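Side-chain contact in encapsulated ferritin-like protein (Haliangium ochraceum, PDB 5N5F), which oxidises ferrous to ferric iron as a ferroxidase cargo of an encapsulin nanocompartment, here represented by its decamer-forming N-terminal domain: residues Leu25-Glu30 and Met66-Trp71. Numbering follows the deposited sequence.
Sequences LVTLIE and MMTLEW
Thr27 and Thr68 adopt the same rotamer, each with OG1 beside the backbone N (chi1 -58° and -55°), which leaves CG2 anti to that N, while Leu28 and Leu69 both extend CG anti to theirs. The two threonines cross at about a right angle, with CG2 of Thr27 4.1 Å from OG1 of Thr68. The methyl of Thr68 turns instead to Leu28, where CG2 lies 4.1 Å from CB and equally far from the backbone N of that residue. One branch of each leucine closes the other flank, Leu28 CD2 meeting Leu69 CD1 at 4.2 Å.

This layer joins helices 16-44 and 48-75, the antiparallel pair of the encapsulated-ferritin fold, whose local axes approach to 9.2 Å at an angle of 155°. The backbones come nearest at Leu28 and Thr68, whose CA atoms are 6.1 Å apart, consistent with the short side chain of Thr68. Ile72 and Ala65 extend the packing around Leu28, and Leu69 also packs on Leu69 of a second subunit.

Both hydroxyls are engaged beyond the contact, Thr27 OG1 with the carbonyl of Arg23, and Thr68 OG1 with the carbonyl of His64 and with Glu31 OE1. Glu31 and His64 are probable iron ligands, as in related encapsulated ferritins; the bond between Thr68 OG1 and Glu31 OE1 would make Thr68 a second-shell residue that probably helps orient the Glu31 carboxylate.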
# COMPACT_ATOMS: atom_id res chain seq x y z
N LEU B 25 10.34 -14.22 12.37
CA LEU B 25 11.01 -13.23 11.53
C LEU B 25 10.17 -11.96 11.38
O LEU B 25 10.71 -10.85 11.39
CB LEU B 25 11.34 -13.83 10.16
CG LEU B 25 12.54 -14.80 10.15
CD1 LEU B 25 12.64 -15.55 8.82
CD2 LEU B 25 13.83 -14.05 10.43
N VAL B 26 8.85 -12.10 11.24
CA VAL B 26 8.03 -10.89 11.13
C VAL B 26 8.04 -10.13 12.44
O VAL B 26 8.01 -8.89 12.45
CB VAL B 26 6.60 -11.23 10.67
CG1 VAL B 26 6.62 -11.90 9.31
CG2 VAL B 26 5.87 -12.09 11.70
N THR B 27 8.10 -10.84 13.57
CA THR B 27 8.15 -10.16 14.86
C THR B 27 9.47 -9.41 15.03
O THR B 27 9.48 -8.25 15.44
CB THR B 27 7.96 -11.18 16.00
OG1 THR B 27 6.71 -11.85 15.83
CG2 THR B 27 7.97 -10.48 17.36
N LEU B 28 10.59 -10.07 14.72
CA LEU B 28 11.87 -9.39 14.75
C LEU B 28 11.86 -8.17 13.84
O LEU B 28 12.33 -7.09 14.23
CB LEU B 28 12.99 -10.36 14.35
CG LEU B 28 14.39 -9.77 14.18
CD1 LEU B 28 14.82 -8.98 15.41
CD2 LEU B 28 15.40 -10.88 13.89
N ILE B 29 11.31 -8.32 12.64
CA ILE B 29 11.21 -7.19 11.71
C ILE B 29 10.41 -6.05 12.33
O ILE B 29 10.82 -4.89 12.31
CB ILE B 29 10.61 -7.66 10.37
CG1 ILE B 29 11.66 -8.45 9.58
CG2 ILE B 29 10.10 -6.47 9.55
CD1 ILE B 29 11.09 -9.24 8.42
N GLU B 30 9.25 -6.37 12.89
CA GLU B 30 8.40 -5.33 13.47
C GLU B 30 9.11 -4.63 14.62
O GLU B 30 8.98 -3.41 14.79
CB GLU B 30 7.08 -5.93 13.94
CG GLU B 30 6.18 -6.40 12.81
CD GLU B 30 5.04 -7.26 13.30
OE1 GLU B 30 4.85 -7.35 14.53
OE2 GLU B 30 4.33 -7.85 12.46
N MET B 66 16.27 -8.91 20.29
CA MET B 66 17.35 -9.85 20.59
C MET B 66 16.84 -11.10 21.28
O MET B 66 17.44 -12.17 21.14
CB MET B 66 18.42 -9.16 21.43
CG MET B 66 19.07 -7.96 20.74
SD MET B 66 19.85 -8.35 19.16
CE MET B 66 18.55 -7.97 17.99
N MET B 67 15.73 -11.00 22.03
CA MET B 67 15.07 -12.19 22.53
C MET B 67 14.57 -13.05 21.38
O MET B 67 14.80 -14.27 21.34
CB MET B 67 13.91 -11.81 23.45
CG MET B 67 14.32 -11.25 24.79
SD MET B 67 12.96 -10.46 25.69
CE MET B 67 11.85 -11.85 25.89
N THR B 68 13.88 -12.43 20.42
CA THR B 68 13.38 -13.15 19.26
C THR B 68 14.53 -13.74 18.44
O THR B 68 14.44 -14.88 17.97
CB THR B 68 12.53 -12.23 18.39
OG1 THR B 68 11.48 -11.64 19.18
CG2 THR B 68 11.91 -13.00 17.23
N LEU B 69 15.60 -12.97 18.27
CA LEU B 69 16.72 -13.45 17.46
C LEU B 69 17.36 -14.67 18.09
O LEU B 69 17.74 -15.62 17.38
CB LEU B 69 17.74 -12.33 17.27
CG LEU B 69 19.00 -12.66 16.45
CD1 LEU B 69 18.66 -13.18 15.05
CD2 LEU B 69 19.89 -11.43 16.35
N GLU B 70 17.49 -14.69 19.42
CA GLU B 70 18.04 -15.86 20.09
C GLU B 70 17.15 -17.08 19.88
O GLU B 70 17.65 -18.20 19.74
CB GLU B 70 18.22 -15.57 21.58
CG GLU B 70 18.68 -16.77 22.41
CD GLU B 70 20.04 -17.31 22.00
OE1 GLU B 70 20.69 -16.70 21.12
OE2 GLU B 70 20.46 -18.36 22.55
N TRP B 71 15.83 -16.89 19.87
CA TRP B 71 14.95 -18.01 19.56
C TRP B 71 15.21 -18.53 18.15
O TRP B 71 15.30 -19.74 17.93
CB TRP B 71 13.49 -17.60 19.71
CG TRP B 71 12.54 -18.74 19.54
CD1 TRP B 71 11.98 -19.50 20.52
CD2 TRP B 71 12.04 -19.26 18.30
NE1 TRP B 71 11.17 -20.46 19.97
CE2 TRP B 71 11.19 -20.33 18.61
CE3 TRP B 71 12.24 -18.92 16.95
CZ2 TRP B 71 10.53 -21.07 17.63
CZ3 TRP B 71 11.59 -19.65 15.98
CH2 TRP B 71 10.74 -20.72 16.32